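Local coordinates for RNA-dependent RNA Polymerase (Bombyx mori cytoplasmic polyhedrosis virus, PDB 6TZ0), which catalyses RNA-templated RNA synthesis, probably making plus strands by fully conservative transcription and then the complementary minus strands inside the assembled virus core, at residues A[71-74]-A[75-78]; A[169-172]-A[173-177]; A[201-204]-A[205-208]; A[236-239]-A[240-244]. One frame throughout, in Å; residues are numbered along the deposited sequence.

Contact 1: residues A[71-74]-A[75-78]; sequences IPNE and ITNP
Pro-72 and Ile-75 lie side by side and point the same way. CG of the Pro-72 ring comes to 3.8 Å from CG1 of Ile-75. Next to this pair, the side chains of Ile-71 and Thr-76 cross at an angle, their CG2 methyls 4.1 Å apart. The CG2 branch of Ile-71 stands anti to the backbone N, while CG1 lies beside that N (chi1 -63°). This splits the side chain: CG2 serves the turn, and CG1 with its CD1 is left for another helix. At the polar end, Asn-73 turns OD1 toward ND2 of Asn-77, with the two amide planes 72° apart. The modelled separation there is too short to be taken literally, and the strength of this bond is doubtful.

The backbone sets these side chains in place. Asn-77 N donates to Asn-73 O at 2.8 Å, closing one helical turn. Ile-75 N reaches Pro-72 O only weakly, at 3.4 Å. Pro-78 CA adds a C-H...O contact to Glu-74 O at 3.4 Å.

Pro-72 is the N-cap residue of the short helix 73-76, and Asn-77 is where the helical backbone ends. The apolar side of the turn faces two longer helices. Ile-71 packs on Leu-173 and Ile-75 on Leu-174, both in helix 166-175. Ile-71 and Pro-72 also rest on Leu-235 of helix 224-237.

Contact 2: residues A[169-172]-A[173-177]; sequences TYVK and LLFHK
Lys-172 and His-176 meet at the C-terminal end of helix 166-175, where His-176 is the first residue to leave the helical backbone. Their side chains run side by side and point the same way, with CG of Lys-172 4.1 Å from CB of His-176. One turn of backbone bonds leads up to this end. Leu-173 N donates to Thr-169 O at 2.9 Å, and Leu-174 N to Tyr-170 O at 3.0 Å. Phe-175 N reaches Val-171 O at 2.9 Å. The last bond, from His-176 N to Lys-172 O, is weak at 3.3 Å.

Val-171 and Phe-175 cross at an angle. CG1 of Val-171 lies 4.1 Å from CD2 of Phe-175. The same ring has Val-171 O at its edge, near the ring plane, and CB of Leu-174 over one face toward the rim. With CG anti to its carbonyl carbon (chi1 -53°), the Phe-175 ring lies back along this turn.

The polar tips look elsewhere. Lys-172 NZ bonds to the carbonyls of Ile-49 and Asn-46, and Tyr-170 OH to Asn-232 OD1. The amine thus finds neutral acceptors in the main chain, and the buried phenol is also satisfied.

Contact 3: residues A[201-204]-A[205-208]; sequences SILP and TFVY
Phe-206 reaches back toward Leu-203 and Ile-202. Its CB lies 3.7 Å from Leu-203 O. CG stands anti to the carbonyl carbon, beside the backbone N (chi1 -75°), which turns the ring toward the preceding residues. CD2 then comes to 3.4 Å from Ile-202 O, which sits oblique to the ring. Phe-206 CD2 is also 4.3 Å from the CD2 methyl of Leu-203. Further out, CE2 meets CG2 of Ile-202 at 3.7 Å. This methyl approaches the ring edge in plane, as does CA of Leu-203. Beyond the turn, the far part of the ring packs on Ala-238 and on the ring of Tyr-242.

The turn leads from a loop into helix 206-218, in the N-terminal region of this reovirus-family polymerase. Its backbone bonds span three residues. Phe-206 N donates to Leu-203 O at 3.2 Å, coming from well above the carbonyl plane.

Ile-202 O takes two bonds, both from Thr-205. The hydroxyl OG1 donates at 2.6 Å and lies in the carbonyl plane. Thr-205 N donates at 3.2 Å from above that plane. The hydroxyl gets there because OG1 sits between the backbone N and the carbonyl carbon (chi1 60°). Thr-205 OG1 also lies 3.6 Å from CG1 of Ile-202, so the carbonyl and side chain of Ile-202 both border this hydroxyl. Ahead in the helix, the ring of Tyr-208 lies oblique to Pro-204 O, and its OH bonds to the backbone N of Lys-139. Val-207 packs on helix 145-160.

Contact 4: residues A[236-239]-A[240-244]; sequences HCAK and DSYID
Ala-238 and Tyr-242 make the main apolar contact. The Ala-238 methyl CB lies 3.6 Å from CD1 of the tyrosine ring, in an oblique position. It is also 3.9 Å from CB of Tyr-242. Cys-237 adds its own CB, 4.1 Å from the same CD1, while its carbonyl carbon sits at the ring edge, near the ring plane. CG of Tyr-242 is anti to the backbone N (chi1 179°), which swings the ring alongside the end of the preceding helix.

A C-H...O contact comes next. Tyr-242 CA points its hydrogen at Cys-237 O, with 3.4 Å between CA and O and an angle of 153° at the hydrogen. The carbonyl of Ser-241 also lies close to Cys-237 O, but both are acceptors and no bond forms between them.

These residues form a tight link between two helices. The chain passes here from helix 224-237 to helix 242-248, whose N-cap residue is Ser-241. Ala-238 CA and Tyr-242 CA are 3.9 Å apart, which shows how sharply the chain folds back.

The polar bonds here are local to each side of the turn. Lys-239 N reaches His-236 O weakly, at 3.3 Å. Ser-241 makes no side-chain cap. Its OG donates instead to Asp-244 OD2 at 3.0 Å, meeting the carboxylate from above its plane. Other bonds run outward. Asp-240 OD2 pairs with Tyr-101 OH, and Ala-238 O with Thr-106 OG1. The phenol of the buried Tyr-242 is bonded to Asp-341 OD2.

The four contacts follow one another along the chain and cluster in the N-terminal region. Contact 1 touches contact 2 through Ile-71 CD1 and Leu-173 CB, 3.7 Å apart. It meets contact 4 where Glu-74 OE1 lies 3.3 Å from Lys-239 CG. Contact 3 packs on contact 2, with Phe-175 CD1 3.6 Å from Leu-203 CD1, and on contact 4, with Phe-206 CZ 3.5 Å from Ala-238 CB. Contacts 2 and 4 do not touch; their centres are about 19 Å apart. Contacts 2 and 3 lie nearer the ATP site: the side chains of Phe-175 and Pro-204 are about 11 and 9 Å from that of Tyr-184, an ATP-binding residue, although no ATP is bound to this chain.

Contact 1: residues A[71-74]-A[75-78]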
loop_
_atom_site.group_PDB
_atom_site.type_symbol
_atom_site.label_atom_id
_atom_site.label_comp_id
_atom_site.label_asym_id
_atom_site.label_seq_id
_atom_site.Cartn_x
_atom_site.Cartn_y
_atom_site.Cartn_z
ATOM N N ILE A 71 15.999 -35.229 17.679
ATOM C CA ILE A 71 16.450 -33.855 17.842
ATOM C C ILE A 71 17.946 -33.814 17.517
ATOM O O ILE A 71 18.710 -34.567 18.122
ATOM C CB ILE A 71 16.188 -33.306 19.248
ATOM C CG1 ILE A 71 14.686 -33.261 19.509
ATOM C CG2 ILE A 71 16.763 -31.920 19.409
ATOM C CD1 ILE A 71 14.326 -32.912 20.901
ATOM N N PRO A 72 18.388 -32.976 16.592
ATOM C CA PRO A 72 19.797 -32.983 16.188
ATOM C C PRO A 72 20.699 -32.343 17.236
ATOM O O PRO A 72 20.251 -31.665 18.160
ATOM C CB PRO A 72 19.793 -32.168 14.893
ATOM C CG PRO A 72 18.628 -31.261 15.037
ATOM C CD PRO A 72 17.591 -32.031 15.790
ATOM N N ASN A 73 22.002 -32.574 17.061
ATOM C CA ASN A 73 22.981 -32.128 18.045
ATOM C C ASN A 73 23.186 -30.621 17.988
ATOM O O ASN A 73 23.574 -30.012 18.989
ATOM C CB ASN A 73 24.306 -32.854 17.820
ATOM C CG ASN A 73 25.210 -32.820 19.036
ATOM O OD1 ASN A 73 24.829 -32.340 20.102
ATOM N ND2 ASN A 73 26.426 -33.321 18.874
ATOM N N GLU A 74 22.909 -30.000 16.840
ATOM C CA GLU A 74 23.099 -28.562 16.679
ATOM C C GLU A 74 22.087 -27.736 17.465
ATOM O O GLU A 74 22.305 -26.537 17.656
ATOM C CB GLU A 74 23.016 -28.184 15.202
ATOM C CG GLU A 74 24.147 -28.702 14.333
ATOM C CD GLU A 74 23.904 -30.104 13.806
ATOM O OE1 GLU A 74 22.828 -30.673 14.079
ATOM O OE2 GLU A 74 24.789 -30.637 13.108
ATOM N N ILE A 75 20.993 -28.336 17.914
ATOM C CA ILE A 75 20.005 -27.627 18.715
ATOM C C ILE A 75 20.325 -27.724 20.200
ATOM O O ILE A 75 20.282 -26.725 20.921
ATOM C CB ILE A 75 18.594 -28.167 18.396
ATOM C CG1 ILE A 75 18.278 -27.963 16.914
ATOM C CG2 ILE A 75 17.540 -27.487 19.248
ATOM C CD1 ILE A 75 18.266 -26.517 16.493
ATOM N N THR A 76 20.658 -28.924 20.679
ATOM C CA THR A 76 21.004 -29.086 22.088
ATOM C C THR A 76 22.403 -28.563 22.380
ATOM O O THR A 76 22.652 -28.017 23.460
ATOM C CB THR A 76 20.888 -30.552 22.498
ATOM O OG1 THR A 76 21.782 -31.340 21.706
ATOM C CG2 THR A 76 19.474 -31.053 22.295
ATOM N N ASN A 77 23.330 -28.717 21.431
ATOM C CA ASN A 77 24.701 -28.228 21.554
ATOM C C ASN A 77 24.934 -27.221 20.437
ATOM O O ASN A 77 25.450 -27.579 19.367
ATOM C CB ASN A 77 25.706 -29.372 21.470
ATOM C CG ASN A 77 25.567 -30.346 22.608
ATOM O OD1 ASN A 77 25.403 -29.952 23.761
ATOM N ND2 ASN A 77 25.611 -31.633 22.290
ATOM N N PRO A 78 24.566 -25.958 20.642
ATOM C CA PRO A 78 24.688 -24.972 19.567
ATOM C C PRO A 78 26.134 -24.575 19.334
ATOM O O PRO A 78 26.971 -24.631 20.237
ATOM C CB PRO A 78 23.873 -23.783 20.085
ATOM C CG PRO A 78 23.028 -24.332 21.168
ATOM C CD PRO A 78 23.846 -25.403 21.795
#

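Contact 2: residues A[169-172]-A[173-177]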
loop_
_atom_site.group_PDB
_atom_site.type_symbol
_atom_site.label_atom_id
_atom_site.label_comp_id
_atom_site.label_asym_id
_atom_site.label_seq_id
_atom_site.Cartn_x
_atom_site.Cartn_y
_atom_site.Cartn_z
ATOM N N THR A 169 6.726 -34.547 25.052
ATOM C CA THR A 169 8.139 -34.900 25.061
ATOM C C THR A 169 8.961 -33.918 24.249
ATOM O O THR A 169 10.110 -33.656 24.604
ATOM C CB THR A 169 8.348 -36.312 24.534
ATOM O OG1 THR A 169 7.991 -36.357 23.150
ATOM C CG2 THR A 169 7.475 -37.269 25.299
ATOM N N TYR A 170 8.391 -33.344 23.181
ATOM C CA TYR A 170 9.087 -32.261 22.482
ATOM C C TYR A 170 9.253 -31.023 23.360
ATOM O O TYR A 170 10.337 -30.427 23.386
ATOM C CB TYR A 170 8.372 -31.897 21.180
ATOM C CG TYR A 170 8.764 -32.769 20.013
ATOM C CD1 TYR A 170 9.970 -32.563 19.356
ATOM C CD2 TYR A 170 7.931 -33.776 19.552
ATOM C CE1 TYR A 170 10.343 -33.346 18.290
ATOM C CE2 TYR A 170 8.296 -34.566 18.484
ATOM C CZ TYR A 170 9.502 -34.343 17.857
ATOM O OH TYR A 170 9.874 -35.123 16.792
ATOM N N VAL A 171 8.202 -30.634 24.094
ATOM C CA VAL A 171 8.281 -29.478 24.991
ATOM C C VAL A 171 9.308 -29.714 26.094
ATOM O O VAL A 171 10.114 -28.828 26.410
ATOM C CB VAL A 171 6.885 -29.146 25.562
ATOM C CG1 VAL A 171 6.968 -28.145 26.697
ATOM C CG2 VAL A 171 6.003 -28.558 24.483
ATOM N N LYS A 172 9.351 -30.933 26.641
ATOM C CA LYS A 172 10.297 -31.218 27.716
ATOM C C LYS A 172 11.728 -31.323 27.197
ATOM O O LYS A 172 12.661 -30.845 27.847
ATOM C CB LYS A 172 9.890 -32.493 28.449
ATOM C CG LYS A 172 10.698 -32.752 29.706
ATOM C CD LYS A 172 10.328 -34.063 30.363
ATOM C CE LYS A 172 8.996 -33.970 31.071
ATOM N NZ LYS A 172 8.706 -35.213 31.836
ATOM N N LEU A 173 11.932 -31.926 26.025
ATOM C CA LEU A 173 13.282 -32.034 25.495
ATOM C C LEU A 173 13.808 -30.723 24.934
ATOM O O LEU A 173 15.024 -30.581 24.789
ATOM C CB LEU A 173 13.347 -33.104 24.414
ATOM C CG LEU A 173 13.272 -34.567 24.817
ATOM C CD1 LEU A 173 13.201 -35.427 23.574
ATOM C CD2 LEU A 173 14.479 -34.929 25.653
ATOM N N LEU A 174 12.942 -29.769 24.607
ATOM C CA LEU A 174 13.432 -28.499 24.088
ATOM C C LEU A 174 13.497 -27.389 25.126
ATOM O O LEU A 174 14.322 -26.483 24.982
ATOM C CB LEU A 174 12.568 -28.029 22.911
ATOM C CG LEU A 174 12.652 -28.821 21.604
ATOM C CD1 LEU A 174 11.597 -28.351 20.627
ATOM C CD2 LEU A 174 14.032 -28.701 20.989
ATOM N N PHE A 175 12.669 -27.418 26.171
ATOM C CA PHE A 175 12.537 -26.247 27.021
ATOM C C PHE A 175 12.738 -26.505 28.508
ATOM O O PHE A 175 12.617 -25.563 29.294
ATOM C CB PHE A 175 11.157 -25.602 26.818
ATOM C CG PHE A 175 10.841 -25.303 25.389
ATOM C CD1 PHE A 175 11.464 -24.262 24.731
ATOM C CD2 PHE A 175 9.903 -26.059 24.707
ATOM C CE1 PHE A 175 11.176 -23.992 23.409
ATOM C CE2 PHE A 175 9.608 -25.793 23.387
ATOM C CZ PHE A 175 10.246 -24.757 22.739
ATOM N N HIS A 176 13.030 -27.735 28.926
ATOM C CA HIS A 176 13.256 -28.010 30.346
ATOM C C HIS A 176 14.753 -27.940 30.603
ATOM O O HIS A 176 15.489 -28.908 30.410
ATOM C CB HIS A 176 12.676 -29.356 30.748
ATOM C CG HIS A 176 12.779 -29.643 32.212
ATOM N ND1 HIS A 176 12.056 -28.951 33.158
ATOM C CD2 HIS A 176 13.503 -30.561 32.893
ATOM C CE1 HIS A 176 12.338 -29.421 34.359
ATOM N NE2 HIS A 176 13.213 -30.400 34.226
ATOM N N LYS A 177 15.212 -26.767 31.032
ATOM C CA LYS A 177 16.616 -26.517 31.351
ATOM C C LYS A 177 16.631 -25.933 32.761
ATOM O O LYS A 177 16.616 -24.712 32.932
ATOM C CB LYS A 177 17.271 -25.572 30.342
ATOM C CG LYS A 177 17.928 -26.224 29.127
ATOM C CD LYS A 177 16.921 -26.787 28.140
ATOM C CE LYS A 177 17.596 -27.578 27.045
ATOM N NZ LYS A 177 18.532 -26.732 26.266
#

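Contact 3: residues A[201-204]-A[205-208]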
loop_
_atom_site.group_PDB
_atom_site.type_symbol
_atom_site.label_atom_id
_atom_site.label_comp_id
_atom_site.label_asym_id
_atom_site.label_seq_id
_atom_site.Cartn_x
_atom_site.Cartn_y
_atom_site.Cartn_z
ATOM N N SER A 201 19.886 -19.946 19.884
ATOM C CA SER A 201 19.414 -18.596 19.599
ATOM C C SER A 201 18.015 -18.602 18.998
ATOM O O SER A 201 17.195 -17.734 19.312
ATOM C CB SER A 201 20.392 -17.902 18.661
ATOM O OG SER A 201 20.468 -18.600 17.435
ATOM N N ILE A 202 17.721 -19.579 18.133
ATOM C CA ILE A 202 16.413 -19.675 17.485
ATOM C C ILE A 202 15.389 -20.366 18.372
ATOM O O ILE A 202 14.220 -20.502 17.990
ATOM C CB ILE A 202 16.645 -20.376 16.130
ATOM C CG1 ILE A 202 15.499 -20.124 15.142
ATOM C CG2 ILE A 202 16.850 -21.862 16.349
ATOM C CD1 ILE A 202 15.264 -18.672 14.821
ATOM N N LEU A 203 15.790 -20.763 19.572
ATOM C CA LEU A 203 14.925 -21.541 20.453
ATOM C C LEU A 203 13.663 -20.828 20.964
ATOM O O LEU A 203 12.667 -21.532 21.197
ATOM C CB LEU A 203 15.801 -22.072 21.598
ATOM C CG LEU A 203 15.430 -23.242 22.509
ATOM C CD1 LEU A 203 14.600 -22.824 23.684
ATOM C CD2 LEU A 203 14.718 -24.318 21.711
ATOM N N PRO A 204 13.606 -19.495 21.166
ATOM C CA PRO A 204 12.296 -18.906 21.524
ATOM C C PRO A 204 11.240 -18.885 20.424
ATOM O O PRO A 204 10.096 -18.515 20.708
ATOM C CB PRO A 204 12.664 -17.486 21.967
ATOM C CG PRO A 204 14.001 -17.606 22.468
ATOM C CD PRO A 204 14.686 -18.578 21.583
ATOM N N THR A 205 11.569 -19.244 19.182
ATOM C CA THR A 205 10.527 -19.334 18.163
ATOM C C THR A 205 9.836 -20.691 18.198
ATOM O O THR A 205 8.738 -20.860 17.653
ATOM C CB THR A 205 11.112 -19.076 16.777
ATOM O OG1 THR A 205 12.118 -20.054 16.497
ATOM C CG2 THR A 205 11.723 -17.696 16.710
ATOM N N PHE A 206 10.455 -21.673 18.847
ATOM C CA PHE A 206 9.872 -23.004 18.853
ATOM C C PHE A 206 8.738 -23.148 19.840
ATOM O O PHE A 206 7.979 -24.112 19.738
ATOM C CB PHE A 206 10.939 -24.044 19.110
ATOM C CG PHE A 206 11.781 -24.274 17.935
ATOM C CD1 PHE A 206 11.317 -25.067 16.904
ATOM C CD2 PHE A 206 12.999 -23.651 17.814
ATOM C CE1 PHE A 206 12.070 -25.260 15.790
ATOM C CE2 PHE A 206 13.758 -23.844 16.702
ATOM C CZ PHE A 206 13.287 -24.648 15.693
ATOM N N VAL A 207 8.579 -22.202 20.761
ATOM C CA VAL A 207 7.351 -22.139 21.542
ATOM C C VAL A 207 6.170 -21.871 20.621
ATOM O O VAL A 207 5.135 -22.546 20.693
ATOM C CB VAL A 207 7.480 -21.069 22.637
ATOM C CG1 VAL A 207 6.207 -20.979 23.459
ATOM C CG2 VAL A 207 8.667 -21.370 23.514
ATOM N N TYR A 208 6.339 -20.930 19.688
ATOM C CA TYR A 208 5.291 -20.624 18.727
ATOM C C TYR A 208 5.119 -21.748 17.717
ATOM O O TYR A 208 3.999 -22.007 17.261
ATOM C CB TYR A 208 5.609 -19.317 18.009
ATOM C CG TYR A 208 5.812 -18.129 18.917
ATOM C CD1 TYR A 208 4.763 -17.626 19.669
ATOM C CD2 TYR A 208 7.028 -17.462 18.959
ATOM C CE1 TYR A 208 4.936 -16.536 20.489
ATOM C CE2 TYR A 208 7.206 -16.359 19.768
ATOM C CZ TYR A 208 6.155 -15.900 20.529
ATOM O OH TYR A 208 6.309 -14.804 21.339
#

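Contact 4: residues A[236-239]-A[240-244]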
loop_
_atom_site.group_PDB
_atom_site.type_symbol
_atom_site.label_atom_id
_atom_site.label_comp_id
_atom_site.label_asym_id
_atom_site.label_seq_id
_atom_site.Cartn_x
_atom_site.Cartn_y
_atom_site.Cartn_z
ATOM N N HIS A 236 15.059 -30.052 11.689
ATOM C CA HIS A 236 16.010 -30.225 10.596
ATOM C C HIS A 236 16.240 -28.928 9.836
ATOM O O HIS A 236 17.361 -28.643 9.403
ATOM C CB HIS A 236 15.532 -31.300 9.629
ATOM C CG HIS A 236 16.393 -31.417 8.413
ATOM N ND1 HIS A 236 17.631 -32.020 8.435
ATOM C CD2 HIS A 236 16.217 -30.965 7.150
ATOM C CE1 HIS A 236 18.170 -31.957 7.232
ATOM N NE2 HIS A 236 17.331 -31.325 6.433
ATOM N N CYS A 237 15.186 -28.138 9.639
ATOM C CA CYS A 237 15.373 -26.856 8.973
ATOM C C CYS A 237 16.105 -25.869 9.867
ATOM O O CYS A 237 16.826 -24.999 9.371
ATOM C CB CYS A 237 14.029 -26.285 8.533
ATOM S SG CYS A 237 13.214 -27.255 7.257
ATOM N N ALA A 238 15.950 -26.001 11.180
ATOM C CA ALA A 238 16.654 -25.146 12.127
ATOM C C ALA A 238 18.078 -25.595 12.414
ATOM O O ALA A 238 18.752 -24.939 13.213
ATOM C CB ALA A 238 15.894 -25.086 13.440
ATOM N N LYS A 239 18.521 -26.704 11.817
ATOM C CA LYS A 239 19.884 -27.202 12.016
ATOM C C LYS A 239 20.954 -26.181 11.618
ATOM O O LYS A 239 21.997 -26.086 12.271
ATOM C CB LYS A 239 20.055 -28.501 11.234
ATOM C CG LYS A 239 21.347 -29.226 11.458
ATOM C CD LYS A 239 21.389 -30.495 10.635
ATOM C CE LYS A 239 20.453 -31.532 11.217
ATOM N NZ LYS A 239 20.562 -32.837 10.517
ATOM N N ASP A 240 20.720 -25.406 10.560
ATOM C CA ASP A 240 21.645 -24.338 10.186
ATOM C C ASP A 240 21.006 -22.961 10.296
ATOM O O ASP A 240 21.501 -22.107 11.037
ATOM C CB ASP A 240 22.157 -24.575 8.759
ATOM C CG ASP A 240 23.313 -23.664 8.372
ATOM O OD1 ASP A 240 23.812 -22.882 9.205
ATOM O OD2 ASP A 240 23.728 -23.725 7.199
ATOM N N SER A 241 19.924 -22.717 9.570
ATOM C CA SER A 241 19.226 -21.441 9.616
ATOM C C SER A 241 17.774 -21.735 9.302
ATOM O O SER A 241 17.469 -22.233 8.217
ATOM C CB SER A 241 19.809 -20.443 8.624
ATOM O OG SER A 241 19.103 -19.218 8.673
ATOM N N TYR A 242 16.893 -21.431 10.250
ATOM C CA TYR A 242 15.540 -21.971 10.216
ATOM C C TYR A 242 14.692 -21.308 9.139
ATOM O O TYR A 242 14.058 -21.998 8.329
ATOM C CB TYR A 242 14.929 -21.825 11.607
ATOM C CG TYR A 242 13.519 -22.307 11.779
ATOM C CD1 TYR A 242 13.182 -23.624 11.521
ATOM C CD2 TYR A 242 12.553 -21.476 12.317
ATOM C CE1 TYR A 242 11.898 -24.077 11.709
ATOM C CE2 TYR A 242 11.269 -21.920 12.519
ATOM C CZ TYR A 242 10.949 -23.223 12.218
ATOM O OH TYR A 242 9.669 -23.672 12.416
ATOM N N ILE A 243 14.717 -19.977 9.075
ATOM C CA ILE A 243 13.862 -19.252 8.143
ATOM C C ILE A 243 14.357 -19.419 6.710
ATOM O O ILE A 243 13.555 -19.558 5.778
ATOM C CB ILE A 243 13.785 -17.774 8.556
ATOM C CG1 ILE A 243 13.340 -17.649 10.012
ATOM C CG2 ILE A 243 12.824 -17.034 7.687
ATOM C CD1 ILE A 243 11.982 -18.217 10.296
ATOM N N ASP A 244 15.678 -19.443 6.515
ATOM C CA ASP A 244 16.242 -19.609 5.178
ATOM C C ASP A 244 15.927 -20.980 4.603
ATOM O O ASP A 244 15.563 -21.100 3.426
ATOM C CB ASP A 244 17.752 -19.397 5.217
ATOM C CG ASP A 244 18.128 -17.959 5.444
ATOM O OD1 ASP A 244 17.376 -17.072 5.003
ATOM O OD2 ASP A 244 19.175 -17.712 6.068
#